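Catalase-3 (Neurospora crassa, PDB 4AJ9) breaks down hydrogen peroxide to water and dioxygen with a heme cofactor, a reaction that probably protects cells from peroxide toxicity. Local coordinates at residues R446-S451 and Y511-T516; R335-E341 and F418-R424. The contacts are given in a common frame with arbitrary orientation. Residue numbers count along the deposited sequence, not the author numbering.

Contact 1 of 2, residues R446-S451 and Y511-T516; sequences RLFFNS and YHNNVT
Part of the loop between helix 489-499 and strand 533-537, segment 511-516 is fastened at the surface to the C-terminal end of helix 443-450; it lacks regular structure and is extended except for a bend at Asn-513. The chains draw together from CA-CA distances of 7.0 Å (Arg-446 to Tyr-511) to 4.8 Å (Ser-451 to Val-515). Arg-446, His-512 and Leu-447 bury the most surface. Arg-446 (chi1 t, chi2 p) lays its CG over the face of the His-512 ring, a CH-pi contact of 3.9 Å to the ring centroid, while its guanidinium places one face over His-512 O and hydrogen bonds through NH1 to Ile-487. His-512 (chi1 p) binds Thr-443 O through NE2, and its ND1 accepts from Asn-514 N at 2.9 Å. Leu-447 (chi1 t, chi2 p) sets CD1 3.5 Å from Asn-514 O and CG 4.0 Å from Thr-516 CG2. Arg-446 NE donates to Asn-450 OD1 (2.9 Å), orienting the amide so that Asn-450 ND2 reaches both His-512 O (3.0 Å) and Asn-514 O (3.1 Å). Ser-451 OG gives its proton to Leu-447 O (2.7 Å) and accepts from Thr-516 N (2.8 Å). Across the contact every hydrogen bond joins a helix-end side chain to a loop backbone group, so the polar attachment follows the loop's main chain, while the His-512 and Thr-516 side chains pack against Arg-446 and Leu-447.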
# COMPACT_ATOMS: atom_id res chain seq x y z
N ARG C 446 -10.97 -38.87 -22.03
CA ARG C 446 -10.82 -40.19 -22.66
C ARG C 446 -9.94 -40.13 -23.91
O ARG C 446 -9.03 -40.93 -24.07
CB ARG C 446 -12.18 -40.80 -22.98
CG ARG C 446 -12.09 -42.17 -23.63
CD ARG C 446 -11.32 -43.16 -22.77
NE ARG C 446 -11.28 -44.47 -23.40
CZ ARG C 446 -12.18 -45.43 -23.18
NH1 ARG C 446 -13.17 -45.23 -22.32
NH2 ARG C 446 -12.07 -46.60 -23.81
N LEU C 447 -10.21 -39.16 -24.79
CA LEU C 447 -9.38 -38.96 -25.98
C LEU C 447 -7.90 -38.85 -25.63
O LEU C 447 -7.04 -39.43 -26.31
CB LEU C 447 -9.84 -37.70 -26.73
CG LEU C 447 -9.05 -37.28 -27.98
CD1 LEU C 447 -9.17 -38.32 -29.09
CD2 LEU C 447 -9.50 -35.91 -28.48
N PHE C 448 -7.60 -38.09 -24.58
CA PHE C 448 -6.21 -37.87 -24.19
C PHE C 448 -5.57 -39.16 -23.68
O PHE C 448 -4.49 -39.54 -24.12
CB PHE C 448 -6.13 -36.76 -23.14
CG PHE C 448 -4.78 -36.61 -22.52
CD1 PHE C 448 -3.75 -35.99 -23.21
CD2 PHE C 448 -4.56 -37.06 -21.22
CE1 PHE C 448 -2.50 -35.85 -22.63
CE2 PHE C 448 -3.32 -36.92 -20.63
CZ PHE C 448 -2.28 -36.32 -21.33
N PHE C 449 -6.26 -39.83 -22.76
CA PHE C 449 -5.75 -41.08 -22.23
C PHE C 449 -5.52 -42.13 -23.34
O PHE C 449 -4.49 -42.80 -23.37
CB PHE C 449 -6.70 -41.62 -21.16
CG PHE C 449 -6.19 -42.86 -20.48
CD1 PHE C 449 -5.31 -42.78 -19.42
CD2 PHE C 449 -6.59 -44.12 -20.92
CE1 PHE C 449 -4.83 -43.93 -18.80
CE2 PHE C 449 -6.12 -45.27 -20.31
CZ PHE C 449 -5.24 -45.17 -19.25
N ASN C 450 -6.48 -42.26 -24.26
CA ASN C 450 -6.32 -43.16 -25.40
C ASN C 450 -5.08 -42.89 -26.21
O ASN C 450 -4.57 -43.77 -26.90
CB ASN C 450 -7.51 -43.07 -26.37
CG ASN C 450 -8.77 -43.65 -25.81
OD1 ASN C 450 -8.74 -44.37 -24.81
ND2 ASN C 450 -9.90 -43.33 -26.44
N SER C 451 -4.60 -41.64 -26.17
CA SER C 451 -3.58 -41.20 -27.11
C SER C 451 -2.18 -41.29 -26.52
O SER C 451 -1.22 -40.81 -27.12
CB SER C 451 -3.87 -39.76 -27.57
OG SER C 451 -5.15 -39.68 -28.18
N TYR C 511 -17.61 -43.30 -23.27
CA TYR C 511 -16.48 -44.13 -23.71
C TYR C 511 -16.31 -44.06 -25.23
O TYR C 511 -17.29 -43.97 -25.96
CB TYR C 511 -16.65 -45.60 -23.31
CG TYR C 511 -16.76 -45.90 -21.83
CD1 TYR C 511 -16.48 -44.93 -20.86
CD2 TYR C 511 -17.12 -47.17 -21.41
CE1 TYR C 511 -16.59 -45.23 -19.51
CE2 TYR C 511 -17.23 -47.47 -20.06
CZ TYR C 511 -16.97 -46.51 -19.12
OH TYR C 511 -17.09 -46.84 -17.78
N HIS C 512 -15.07 -44.12 -25.70
CA HIS C 512 -14.80 -44.16 -27.13
C HIS C 512 -13.35 -44.58 -27.29
O HIS C 512 -12.61 -44.62 -26.31
CB HIS C 512 -15.04 -42.80 -27.78
CG HIS C 512 -14.05 -41.75 -27.39
ND1 HIS C 512 -12.84 -41.60 -28.03
CD2 HIS C 512 -14.09 -40.79 -26.42
CE1 HIS C 512 -12.17 -40.59 -27.47
NE2 HIS C 512 -12.91 -40.09 -26.50
N ASN C 513 -12.95 -44.89 -28.52
CA ASN C 513 -11.59 -45.37 -28.80
C ASN C 513 -10.77 -44.42 -29.66
O ASN C 513 -9.74 -44.81 -30.20
CB ASN C 513 -11.66 -46.73 -29.50
CG ASN C 513 -12.52 -47.71 -28.75
OD1 ASN C 513 -12.39 -47.86 -27.54
ND2 ASN C 513 -13.41 -48.38 -29.47
N ASN C 514 -11.24 -43.19 -29.82
CA ASN C 514 -10.53 -42.24 -30.66
C ASN C 514 -9.15 -41.85 -30.11
O ASN C 514 -8.94 -41.79 -28.90
CB ASN C 514 -11.40 -41.01 -30.94
CG ASN C 514 -12.58 -41.34 -31.84
OD1 ASN C 514 -12.42 -41.95 -32.89
ND2 ASN C 514 -13.78 -40.95 -31.42
N VAL C 515 -8.21 -41.59 -31.01
CA VAL C 515 -6.87 -41.17 -30.62
C VAL C 515 -6.52 -39.92 -31.41
O VAL C 515 -7.07 -39.67 -32.48
CB VAL C 515 -5.84 -42.25 -30.94
CG1 VAL C 515 -6.13 -43.52 -30.16
CG2 VAL C 515 -5.83 -42.53 -32.43
N THR C 516 -5.60 -39.12 -30.88
CA THR C 516 -5.13 -37.93 -31.58
C THR C 516 -3.63 -37.77 -31.39
O THR C 516 -3.08 -38.21 -30.39
CB THR C 516 -5.87 -36.66 -31.11
OG1 THR C 516 -5.47 -35.55 -31.92
CG2 THR C 516 -5.58 -36.37 -29.64
O HOH W 1 -10.12 -47.17 -25.98

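Contact 2 of 2, residues R335-E341 and F418-R424; sequences RGVDFTE and FFTTPGR
A salt-bridge network of Asp-338, Glu-341 and Arg-424 joins an edge of the antiparallel catalase beta sheet, where short strand 337-338 pairs with 214-217, to the irregular segment 418-424. The CA atoms of Arg-335 and Phe-418 lie 4.5 Å apart, those of Asp-338 and Thr-420 6.3 Å; a type I turn, Thr-421 to Arg-424, brings the arginine back toward the strand. Of the charged pairs, Arg-424 NH1 meets Asp-338 OD2 and Arg-424 NE meets Glu-341 OE2, each at 3.0 Å; Arg-424 NH2 also pairs with Glu-43 of the second subunit, so the network crosses a tetramer interface. Hydrogen bonds gather on Asp-338 (chi1 t), whose OD2 accepts from Thr-421 N at 2.9 Å and Thr-421 OG1 at 2.7 Å. The aromatic rings pack against polar groups: Phe-418 (chi1 t) turns its ring edge to Asp-338, CZ lying 3.8 Å from OD1, and Phe-419 CE1 sits over a face of the Arg-335 guanidinium, itself salt-bridged to Glu-219. One water donates to Asp-338 OD1 (2.9 Å) and accepts from Thr-420 OG1 (2.5 Å), which is also hydrogen-bonded to Arg-432 of the third subunit; another donates to Val-337 O at 2.6 Å and Phe-419 O at 2.7 Å.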
# COMPACT_ATOMS: atom_id res chain seq x y z
N ARG C 335 -3.60 -4.35 -32.03
CA ARG C 335 -4.30 -4.36 -33.32
C ARG C 335 -3.94 -5.62 -34.09
O ARG C 335 -2.76 -5.95 -34.22
CB ARG C 335 -3.88 -3.15 -34.14
CG ARG C 335 -4.59 -3.04 -35.49
CD ARG C 335 -4.08 -1.82 -36.27
NE ARG C 335 -4.59 -1.78 -37.64
CZ ARG C 335 -5.60 -1.02 -38.04
NH1 ARG C 335 -6.24 -0.24 -37.17
NH2 ARG C 335 -5.99 -1.04 -39.31
N GLY C 336 -4.95 -6.31 -34.61
CA GLY C 336 -4.73 -7.56 -35.33
C GLY C 336 -5.15 -8.80 -34.54
O GLY C 336 -5.21 -9.89 -35.09
N VAL C 337 -5.42 -8.62 -33.25
CA VAL C 337 -5.84 -9.73 -32.41
C VAL C 337 -7.08 -9.28 -31.64
O VAL C 337 -7.20 -8.09 -31.33
CB VAL C 337 -4.72 -10.10 -31.40
CG1 VAL C 337 -5.13 -11.30 -30.55
CG2 VAL C 337 -3.40 -10.38 -32.12
N ASP C 338 -7.99 -10.21 -31.37
CA ASP C 338 -9.19 -9.92 -30.57
C ASP C 338 -9.53 -11.07 -29.63
O ASP C 338 -9.00 -12.18 -29.77
CB ASP C 338 -10.39 -9.62 -31.48
CG ASP C 338 -11.51 -8.87 -30.75
OD1 ASP C 338 -11.27 -8.39 -29.62
OD2 ASP C 338 -12.61 -8.73 -31.32
N PHE C 339 -10.43 -10.80 -28.68
CA PHE C 339 -10.87 -11.81 -27.72
C PHE C 339 -11.99 -12.64 -28.30
O PHE C 339 -12.57 -12.30 -29.33
CB PHE C 339 -11.38 -11.13 -26.44
CG PHE C 339 -10.39 -10.17 -25.84
CD1 PHE C 339 -9.20 -10.64 -25.30
CD2 PHE C 339 -10.65 -8.81 -25.82
CE1 PHE C 339 -8.28 -9.75 -24.75
CE2 PHE C 339 -9.73 -7.91 -25.28
CZ PHE C 339 -8.54 -8.39 -24.74
N THR C 340 -12.30 -13.75 -27.63
CA THR C 340 -13.56 -14.43 -27.88
C THR C 340 -14.38 -14.47 -26.60
O THR C 340 -13.91 -14.11 -25.51
CB THR C 340 -13.40 -15.87 -28.38
OG1 THR C 340 -12.83 -16.68 -27.35
CG2 THR C 340 -12.53 -15.92 -29.65
N GLU C 341 -15.60 -14.95 -26.76
CA GLU C 341 -16.57 -15.02 -25.69
C GLU C 341 -16.37 -16.23 -24.78
O GLU C 341 -17.31 -16.72 -24.17
CB GLU C 341 -17.99 -15.04 -26.29
CG GLU C 341 -18.40 -13.73 -26.95
CD GLU C 341 -17.83 -13.54 -28.36
OE1 GLU C 341 -17.02 -14.37 -28.81
OE2 GLU C 341 -18.21 -12.55 -29.02
N PHE C 418 -6.46 0.05 -32.08
CA PHE C 418 -7.10 -1.23 -31.84
C PHE C 418 -8.55 -1.15 -32.30
O PHE C 418 -9.16 -0.08 -32.28
CB PHE C 418 -7.08 -1.58 -30.35
CG PHE C 418 -7.80 -2.84 -30.02
CD1 PHE C 418 -7.16 -4.07 -30.13
CD2 PHE C 418 -9.15 -2.82 -29.65
CE1 PHE C 418 -7.84 -5.25 -29.86
CE2 PHE C 418 -9.83 -3.99 -29.37
CZ PHE C 418 -9.16 -5.22 -29.47
N PHE C 419 -9.11 -2.27 -32.73
CA PHE C 419 -10.54 -2.31 -32.98
C PHE C 419 -11.09 -3.70 -32.70
O PHE C 419 -10.44 -4.71 -32.98
CB PHE C 419 -10.91 -1.82 -34.40
CG PHE C 419 -10.33 -2.65 -35.51
CD1 PHE C 419 -9.02 -2.47 -35.93
CD2 PHE C 419 -11.11 -3.60 -36.17
CE1 PHE C 419 -8.48 -3.22 -36.95
CE2 PHE C 419 -10.58 -4.35 -37.21
CZ PHE C 419 -9.27 -4.16 -37.61
N THR C 420 -12.27 -3.73 -32.10
CA THR C 420 -12.94 -4.99 -31.84
C THR C 420 -13.43 -5.55 -33.19
O THR C 420 -13.81 -4.77 -34.07
CB THR C 420 -14.11 -4.78 -30.87
OG1 THR C 420 -13.59 -4.50 -29.56
CG2 THR C 420 -15.00 -6.00 -30.80
N THR C 421 -13.39 -6.87 -33.35
CA THR C 421 -13.83 -7.50 -34.59
C THR C 421 -15.18 -6.95 -35.01
O THR C 421 -16.17 -7.11 -34.29
CB THR C 421 -13.96 -9.03 -34.45
OG1 THR C 421 -12.77 -9.56 -33.86
CG2 THR C 421 -14.16 -9.66 -35.83
N PRO C 422 -15.24 -6.29 -36.17
CA PRO C 422 -16.47 -5.59 -36.54
C PRO C 422 -17.70 -6.50 -36.68
O PRO C 422 -18.83 -6.05 -36.47
CB PRO C 422 -16.12 -4.91 -37.88
CG PRO C 422 -14.85 -5.53 -38.34
CD PRO C 422 -14.14 -6.07 -37.13
N GLY C 423 -17.50 -7.77 -37.02
CA GLY C 423 -18.64 -8.66 -37.20
C GLY C 423 -19.30 -9.19 -35.93
O GLY C 423 -20.39 -9.77 -35.99
N ARG C 424 -18.67 -8.98 -34.78
CA ARG C 424 -19.15 -9.56 -33.54
C ARG C 424 -20.49 -8.99 -33.09
O ARG C 424 -20.70 -7.77 -33.14
CB ARG C 424 -18.11 -9.45 -32.43
CG ARG C 424 -16.90 -10.36 -32.66
CD ARG C 424 -15.85 -10.16 -31.59
NE ARG C 424 -16.30 -10.59 -30.26
CZ ARG C 424 -15.70 -10.21 -29.13
NH1 ARG C 424 -14.65 -9.40 -29.19
NH2 ARG C 424 -16.15 -10.62 -27.95
O HOH W 2 -8.62 -6.69 -32.95
O HOH W 3 -12.81 -6.46 -28.14

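Overall arrangement
Both segments of contact 2 precede those of contact 1 in sequence; the centres are 34 Å apart and the nearest atoms about 20 Å. They share no helix or strand. Contact 2 ties the edge of the antiparallel catalase sheet, just ahead of helix 343-360 with the probable heme ligand Tyr-352, to a later loop, and is buried among subunits of the tetramer. Contact 1 is a surface contact untouched by other chains; it fastens part of the loop between helix 489-499 and strand 533-537 of the C-terminal parallel sheet against helix 443-450. Contact 2 thus lies where subunits meet, contact 1 within one subunit, on the connection from helical region to C-terminal domain.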